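Local coordinates for protein group 3 allergen SMIPP-S Yv6023A04 (Sarcoptes scabiei type hominis, PDB 3H7O) that has the trypsin-like fold of an S1 serine protease but, as an inactivated paralogue of the scabies mite, is probably not a working peptidase, at residues Val54-Tyr57 and Asn61-Glu64; Pro66-Pro71 and Pro98-Gly103; Glu154-Thr157 and Phe163-Leu166. The protein carries 3 engineered substitutions. All blocks are in the same frame, centred on the assembly; numbering follows the deposited sequence.

Contact 1 of 3, residues Val54-Tyr57 and Asn61-Glu64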
loop_
_atom_site.group_PDB
_atom_site.type_symbol
_atom_site.label_atom_id
_atom_site.label_comp_id
_atom_site.label_asym_id
_atom_site.label_seq_id
_atom_site.Cartn_x
_atom_site.Cartn_y
_atom_site.Cartn_z
ATOM N N VAL A 54 -8.617 3.632 -11.197
ATOM C CA VAL A 54 -9.590 2.583 -10.871
ATOM C C VAL A 54 -9.160 1.813 -9.624
ATOM O O VAL A 54 -7.990 1.436 -9.480
ATOM C CB VAL A 54 -9.811 1.590 -12.063
ATOM C CG1 VAL A 54 -10.835 0.524 -11.710
ATOM C CG2 VAL A 54 -10.256 2.333 -13.312
ATOM N N ILE A 55 -10.114 1.589 -8.725
ATOM C CA ILE A 55 -9.886 0.764 -7.543
ATOM C C ILE A 55 -10.476 -0.621 -7.773
ATOM O O ILE A 55 -11.688 -0.759 -7.942
ATOM C CB ILE A 55 -10.539 1.372 -6.264
ATOM C CG1 ILE A 55 -10.071 2.814 -6.017
ATOM C CG2 ILE A 55 -10.306 0.460 -5.034
ATOM C CD1 ILE A 55 -8.577 2.978 -5.809
ATOM N N GLN A 56 -9.614 -1.636 -7.776
ATOM C CA GLN A 56 -10.048 -3.025 -7.869
ATOM C C GLN A 56 -10.010 -3.646 -6.475
ATOM O O GLN A 56 -8.985 -3.593 -5.783
ATOM C CB GLN A 56 -9.174 -3.819 -8.849
ATOM C CG GLN A 56 -9.644 -5.270 -9.072
ATOM C CD GLN A 56 -8.948 -5.974 -10.233
ATOM O OE1 GLN A 56 -8.062 -5.418 -10.886
ATOM N NE2 GLN A 56 -9.358 -7.211 -10.497
ATOM N N TYR A 57 -11.130 -4.235 -6.074
ATOM C CA TYR A 57 -11.269 -4.776 -4.724
ATOM C C TYR A 57 -11.975 -6.128 -4.712
ATOM O O TYR A 57 -12.506 -6.562 -5.735
ATOM C CB TYR A 57 -11.929 -3.752 -3.778
ATOM C CG TYR A 57 -13.322 -3.254 -4.142
ATOM C CD1 TYR A 57 -14.412 -3.526 -3.310
ATOM C CD2 TYR A 57 -13.545 -2.474 -5.280
ATOM C CE1 TYR A 57 -15.697 -3.059 -3.615
ATOM C CE2 TYR A 57 -14.829 -2.005 -5.597
ATOM C CZ TYR A 57 -15.897 -2.300 -4.756
ATOM O OH TYR A 57 -17.163 -1.837 -5.058
ATOM N N ASN A 61 -7.185 -12.727 -7.229
ATOM C CA ASN A 61 -6.300 -12.688 -8.386
ATOM C C ASN A 61 -6.855 -11.657 -9.360
ATOM O O ASN A 61 -8.007 -11.759 -9.776
ATOM C CB ASN A 61 -6.181 -14.069 -9.049
ATOM C CG ASN A 61 -5.258 -14.062 -10.261
ATOM O OD1 ASN A 61 -5.564 -13.457 -11.292
ATOM N ND2 ASN A 61 -4.126 -14.743 -10.145
ATOM N N LEU A 62 -6.039 -10.660 -9.705
ATOM C CA LEU A 62 -6.508 -9.509 -10.492
ATOM C C LEU A 62 -7.152 -9.880 -11.830
ATOM O O LEU A 62 -8.026 -9.156 -12.331
ATOM C CB LEU A 62 -5.380 -8.494 -10.692
ATOM C CG LEU A 62 -4.820 -7.822 -9.432
ATOM C CD1 LEU A 62 -3.814 -6.741 -9.803
ATOM C CD2 LEU A 62 -5.939 -7.239 -8.567
ATOM N N TRP A 63 -6.729 -11.012 -12.392
ATOM C CA TRP A 63 -7.289 -11.529 -13.641
ATOM C C TRP A 63 -8.386 -12.565 -13.403
ATOM O O TRP A 63 -9.504 -12.425 -13.906
ATOM C CB TRP A 63 -6.192 -12.161 -14.505
ATOM C CG TRP A 63 -5.207 -11.196 -15.100
ATOM C CD1 TRP A 63 -5.247 -9.830 -15.050
ATOM C CD2 TRP A 63 -4.050 -11.534 -15.875
ATOM N NE1 TRP A 63 -4.174 -9.299 -15.725
ATOM C CE2 TRP A 63 -3.426 -10.323 -16.246
ATOM C CE3 TRP A 63 -3.476 -12.745 -16.288
ATOM C CZ2 TRP A 63 -2.256 -10.285 -17.010
ATOM C CZ3 TRP A 63 -2.312 -12.709 -17.048
ATOM C CH2 TRP A 63 -1.716 -11.486 -17.401
ATOM N N GLU A 64 -8.052 -13.601 -12.634
ATOM C CA GLU A 64 -8.882 -14.806 -12.515
ATOM C C GLU A 64 -10.024 -14.715 -11.506
ATOM O O GLU A 64 -11.036 -15.401 -11.652
ATOM C CB GLU A 64 -8.005 -16.015 -12.202
ATOM C CG GLU A 64 -7.003 -16.318 -13.302
ATOM C CD GLU A 64 -6.270 -17.619 -13.084
ATOM O OE1 GLU A 64 -5.622 -17.781 -12.025
ATOM O OE2 GLU A 64 -6.337 -18.475 -13.985
#

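Contact 2 of 3, residues Pro66-Pro71 and Pro98-Gly103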
loop_
_atom_site.group_PDB
_atom_site.type_symbol
_atom_site.label_atom_id
_atom_site.label_comp_id
_atom_site.label_asym_id
_atom_site.label_seq_id
_atom_site.Cartn_x
_atom_site.Cartn_y
_atom_site.Cartn_z
ATOM N N PRO A 66 -11.489 -11.384 -10.398
ATOM C CA PRO A 66 -11.312 -9.930 -10.487
ATOM C C PRO A 66 -12.070 -9.101 -9.447
ATOM O O PRO A 66 -11.775 -7.912 -9.290
ATOM C CB PRO A 66 -11.817 -9.603 -11.896
ATOM C CG PRO A 66 -12.806 -10.669 -12.191
ATOM C CD PRO A 66 -12.262 -11.910 -11.540
ATOM N N GLY A 67 -13.022 -9.723 -8.750
ATOM C CA GLY A 67 -13.814 -9.048 -7.720
ATOM C C GLY A 67 -14.640 -7.896 -8.274
ATOM O O GLY A 67 -15.445 -8.079 -9.186
ATOM N N LYS A 68 -14.425 -6.706 -7.721
ATOM C CA LYS A 68 -15.141 -5.503 -8.148
ATOM C C LYS A 68 -14.174 -4.394 -8.553
ATOM O O LYS A 68 -13.006 -4.406 -8.155
ATOM C CB LYS A 68 -16.039 -4.997 -7.018
ATOM C CG LYS A 68 -17.207 -5.900 -6.694
ATOM C CD LYS A 68 -17.962 -5.370 -5.491
ATOM C CE LYS A 68 -19.373 -5.921 -5.460
ATOM N NZ LYS A 68 -19.382 -7.372 -5.139
ATOM N N SER A 69 -14.670 -3.434 -9.331
ATOM C CA SER A 69 -13.882 -2.270 -9.713
ATOM C C SER A 69 -14.679 -0.973 -9.618
ATOM O O SER A 69 -15.798 -0.875 -10.134
ATOM C CB SER A 69 -13.300 -2.442 -11.116
ATOM O OG SER A 69 -12.347 -3.492 -11.132
ATOM N N ASP A 70 -14.091 0.014 -8.950
ATOM C CA ASP A 70 -14.709 1.320 -8.775
ATOM C C ASP A 70 -13.912 2.360 -9.564
ATOM O O ASP A 70 -12.823 2.751 -9.141
ATOM C CB ASP A 70 -14.732 1.690 -7.287
ATOM C CG ASP A 70 -15.633 2.873 -6.984
ATOM O OD1 ASP A 70 -15.842 3.730 -7.872
ATOM O OD2 ASP A 70 -16.122 2.955 -5.835
ATOM N N PRO A 71 -14.450 2.799 -10.719
ATOM C CA PRO A 71 -13.791 3.788 -11.580
ATOM C C PRO A 71 -14.226 5.230 -11.296
ATOM O O PRO A 71 -14.284 6.048 -12.219
ATOM C CB PRO A 71 -14.275 3.383 -12.967
ATOM C CG PRO A 71 -15.680 2.928 -12.711
ATOM C CD PRO A 71 -15.647 2.231 -11.368
ATOM N N PRO A 98 -19.395 5.182 -3.952
ATOM C CA PRO A 98 -18.702 4.444 -2.889
ATOM C C PRO A 98 -18.381 2.997 -3.251
ATOM O O PRO A 98 -19.054 2.411 -4.097
ATOM C CB PRO A 98 -19.695 4.486 -1.727
ATOM C CG PRO A 98 -21.030 4.595 -2.373
ATOM C CD PRO A 98 -20.832 5.357 -3.664
ATOM N N LEU A 99 -17.353 2.439 -2.613
ATOM C CA LEU A 99 -17.077 1.006 -2.709
ATOM C C LEU A 99 -18.256 0.240 -2.124
ATOM O O LEU A 99 -18.810 0.643 -1.096
ATOM C CB LEU A 99 -15.809 0.643 -1.931
ATOM C CG LEU A 99 -14.479 1.325 -2.270
ATOM C CD1 LEU A 99 -13.435 1.025 -1.198
ATOM C CD2 LEU A 99 -13.977 0.913 -3.652
ATOM N N LYS A 100 -18.646 -0.845 -2.788
ATOM C CA LYS A 100 -19.714 -1.716 -2.302
ATOM C C LYS A 100 -19.159 -2.709 -1.279
ATOM O O LYS A 100 -18.965 -3.897 -1.580
ATOM C CB LYS A 100 -20.375 -2.468 -3.467
ATOM C CG LYS A 100 -21.132 -1.588 -4.448
ATOM C CD LYS A 100 -21.909 -2.419 -5.462
ATOM C CE LYS A 100 -23.171 -3.019 -4.853
ATOM N NZ LYS A 100 -24.083 -3.567 -5.896
ATOM N N LEU A 101 -18.904 -2.216 -0.070
ATOM C CA LEU A 101 -18.335 -3.042 0.990
ATOM C C LEU A 101 -19.349 -4.077 1.465
ATOM O O LEU A 101 -20.512 -3.755 1.717
ATOM C CB LEU A 101 -17.858 -2.177 2.160
ATOM C CG LEU A 101 -16.900 -1.016 1.870
ATOM C CD1 LEU A 101 -16.586 -0.261 3.153
ATOM C CD2 LEU A 101 -15.616 -1.494 1.204
ATOM N N ASP A 102 -18.907 -5.325 1.558
ATOM C CA ASP A 102 -19.768 -6.409 2.007
ATOM C C ASP A 102 -19.369 -6.901 3.399
ATOM O O ASP A 102 -19.987 -7.820 3.937
ATOM C CB ASP A 102 -19.755 -7.560 0.991
ATOM C CG ASP A 102 -18.403 -8.258 0.898
ATOM O OD1 ASP A 102 -17.441 -7.835 1.576
ATOM O OD2 ASP A 102 -18.305 -9.245 0.139
ATOM N N GLY A 103 -18.322 -6.292 3.959
ATOM C CA GLY A 103 -17.793 -6.656 5.277
ATOM C C GLY A 103 -17.124 -8.018 5.325
ATOM O O GLY A 103 -16.820 -8.526 6.405
HETATM O O HOH W 1 -19.115 -9.442 -2.387
#

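Contact 3 of 3, residues Glu154-Thr157 and Phe163-Leu166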
loop_
_atom_site.group_PDB
_atom_site.type_symbol
_atom_site.label_atom_id
_atom_site.label_comp_id
_atom_site.label_asym_id
_atom_site.label_seq_id
_atom_site.Cartn_x
_atom_site.Cartn_y
_atom_site.Cartn_z
ATOM N N GLU A 154 19.651 1.220 11.700
ATOM C CA GLU A 154 20.308 0.127 10.987
ATOM C C GLU A 154 19.812 0.022 9.537
ATOM O O GLU A 154 20.600 -0.203 8.614
ATOM C CB GLU A 154 20.072 -1.181 11.754
ATOM C CG GLU A 154 20.455 -2.472 11.041
ATOM C CD GLU A 154 20.325 -3.691 11.940
ATOM O OE1 GLU A 154 20.835 -3.654 13.084
ATOM O OE2 GLU A 154 19.715 -4.690 11.499
ATOM N N CYS A 155 18.506 0.189 9.346
ATOM C CA CYS A 155 17.905 0.174 8.017
ATOM C C CYS A 155 18.357 1.371 7.179
ATOM O O CYS A 155 18.594 1.232 5.980
ATOM C CB CYS A 155 16.377 0.136 8.128
ATOM S SG CYS A 155 15.481 0.256 6.557
ATOM N N ARG A 156 18.486 2.539 7.808
ATOM C CA ARG A 156 18.948 3.735 7.095
ATOM C C ARG A 156 20.391 3.626 6.586
ATOM O O ARG A 156 20.684 4.069 5.475
ATOM C CB ARG A 156 18.750 5.011 7.924
ATOM C CG ARG A 156 17.315 5.525 7.904
ATOM C CD ARG A 156 17.226 7.035 8.121
ATOM N NE ARG A 156 15.890 7.450 8.565
ATOM C CZ ARG A 156 15.477 7.410 9.831
ATOM N NH1 ARG A 156 14.251 7.807 10.144
ATOM N NH2 ARG A 156 16.287 6.969 10.789
ATOM N N THR A 157 21.281 3.035 7.381
ATOM C CA THR A 157 22.667 2.847 6.928
ATOM C C THR A 157 22.743 1.877 5.737
ATOM O O THR A 157 23.574 2.053 4.849
ATOM C CB THR A 157 23.669 2.485 8.076
ATOM O OG1 THR A 157 24.911 2.028 7.524
ATOM C CG2 THR A 157 23.127 1.410 8.991
ATOM N N PHE A 163 17.705 8.860 0.944
ATOM C CA PHE A 163 17.072 9.478 2.104
ATOM C C PHE A 163 15.815 8.730 2.528
ATOM O O PHE A 163 14.935 8.440 1.708
ATOM C CB PHE A 163 16.741 10.958 1.856
ATOM C CG PHE A 163 15.983 11.605 2.988
ATOM C CD1 PHE A 163 16.657 12.096 4.103
ATOM C CD2 PHE A 163 14.595 11.707 2.947
ATOM C CE1 PHE A 163 15.961 12.684 5.162
ATOM C CE2 PHE A 163 13.889 12.293 4.001
ATOM C CZ PHE A 163 14.579 12.782 5.109
ATOM N N LEU A 164 15.743 8.428 3.821
ATOM C CA LEU A 164 14.521 7.909 4.431
ATOM C C LEU A 164 14.097 8.861 5.538
ATOM O O LEU A 164 14.910 9.236 6.377
ATOM C CB LEU A 164 14.744 6.512 5.012
ATOM C CG LEU A 164 15.106 5.357 4.074
ATOM C CD1 LEU A 164 15.374 4.116 4.898
ATOM C CD2 LEU A 164 13.997 5.099 3.074
ATOM N N SER A 165 12.823 9.237 5.528
ATOM C CA SER A 165 12.267 10.182 6.491
ATOM C C SER A 165 12.113 9.601 7.899
ATOM O O SER A 165 12.388 8.421 8.144
ATOM C CB SER A 165 10.905 10.673 5.998
ATOM O OG SER A 165 9.918 9.669 6.175
ATOM N N LEU A 166 11.659 10.452 8.812
ATOM C CA LEU A 166 11.339 10.063 10.179
ATOM C C LEU A 166 10.056 9.234 10.247
ATOM O O LEU A 166 9.827 8.508 11.216
ATOM C CB LEU A 166 11.197 11.313 11.058
ATOM C CG LEU A 166 12.476 12.101 11.359
ATOM C CD1 LEU A 166 12.144 13.512 11.845
ATOM C CD2 LEU A 166 13.329 11.367 12.384
#

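Contact 1 of 3, residues Val54-Tyr57 and Asn61-Glu64
Gln56 carries its CG anti to the backbone N (chi1 -176°) and runs on extended, which sends its carboxamide straight out from the strand to Leu62; Leu62 in turn has CG anti to its own carbonyl carbon (chi1 -63°), bringing CD2 back toward the glutamine. The two side chains thus meet at a slant. NE2 of Gln56 gives a hydrogen bond of 3.0 Å to the backbone O of Leu62, nearly straight at 163°, with the acceptor in the plane of the amide. On the apolar side, CD2 of Leu62 lies over the flat of the same amide, 3.7 Å from Gln56 CD. One terminal group is therefore held in its plane by a bond and packed on a face by a methyl.

Strand 54-57 lies between strands 14-19 and 68-78 in the closed six-stranded N-terminal barrel of the trypsin-like fold, and residues 61-64 belong to the loop that leads from it to strand 68-78. Gln56 ties this loop back to the strand it has just left. The buried amide is used at both ends: NE2 also donates to Pro66 O, further along the loop, while OE1 accepts from NE of Arg18 on the neighbouring strand 14-19. Together these partners fix which way round the amide sits.

The loop has its own internal brace. OD1 of Asn61 accepts from the backbone N of Trp63 at 2.9 Å, an Asx turn, and from the N of Glu64 at 2.8 Å, the two donors arriving from opposite faces of the carboxamide. Asn61 ND2 reaches away to Asp141 OD1 and Pro137 O, and the indole of Trp63 stacks on the ring of His140.

Contact 2 of 3, residues Pro66-Pro71 and Pro98-Gly103
The carboxylate of Asp70 meets the flat peptide between Pro98 and Leu99: OD2 stands over the face of that peptide, 3.4 Å from Pro98 C, while the peptide lies beyond the OD2 edge of the carboxylate rather than over its faces. CD2 of Leu99 lies 3.7 Å from Asp70 OD2 and also touches Asp70 CB. This is where strand 68-78 of the N-terminal barrel of the trypsin-like fold meets the loop that leaves the barrel after strand 91-95. No hydrogen bond joins the two segments here: Leu99 N is 3.5 Å from Asp70 OD2 but badly angled.

Further along, Lys68 and Lys100 cross at about a right angle, touching through carbon, with Lys68 CE 4.1 Å from Lys100 CB. Lys100 is the centre of an inverse gamma turn, closed by a weak bond from Leu101 N to Leu99 O, and its backbone N donates to the hydroxyl of Tyr57.

The chain of Lys68 bends at its last torsion (chi4 70°), and NZ forms a salt bridge with Glu58 OE1. Asp102 turns OD1 to the backbone N atoms of Leu104 and Ser106, while its OD2 accepts from a water at 2.7 Å; that water lies 3.5 Å from Lys68 NZ, a weak bond.

Contact 3 of 3, residues Glu154-Thr157 and Phe163-Leu166
Arg156 reaches from helix 152-159 to the backbone of Leu164 and Ser165, bracing the loop that follows the helix in the C-terminal half of the trypsin-like fold. The helix is the intermediate helix of S1 proteases, and the loop leads into strand 168-172, to which Cys155 is joined by its disulfide with Cys170. The arginine's two hydrogen bonds and the disulfide thus tie the same helix to the chain that comes after it.

Two hydrogen bonds make the polar part. The chain of Arg156 is extended from CG to NE and presents one edge of the guanidinium to successive carbonyls: NE donates to Leu164 O at 3.0 Å, somewhat bent at 145°, and NH1 donates to Ser165 O at 2.8 Å, nearly straight at 169°. Both donors stand above the planes of the carbonyls they reach. Ser165 O lies in the guanidinium plane, Leu164 O a little out of it, an arrangement that limits rotation of the group. NH2 has a long, weak ion pair with Asp153, and Ser165 OG accepts from the N of Gln167.

The apolar part centres on Leu164, whose side chain crosses that of Arg156 at a slant. A chi1 of -63°, which sets CG beside the backbone N, lays CD1 against the arginine stem, 3.8 Å from Arg156 CG, and CB packs near CD and NE. Phe200 touches Leu164 as well. The same CD1 also meets the disulfide, 4.2 Å from Cys155 SG.

Contacts 1 and 2 share the N-terminal barrel: strands 54-57 and 68-78 are neighbours there, joined by the bonds Ile55 O to Asp70 N and Tyr57 O to Lys68 N, and their centres are about 10 Å apart. Contact 3 lies on the opposite side of the chain's centre, with its centre about 33 Å from that of contact 1 and 36 Å from that of contact 2. Contacts 1 and 3 are buried and rest on side-chain donors reaching backbone carbonyls, a neutral amide in one and a guanidinium in the other. Contact 2 is only partly buried, and its segments meet by packing, with one water, weakly held on the Lys68 side, between them.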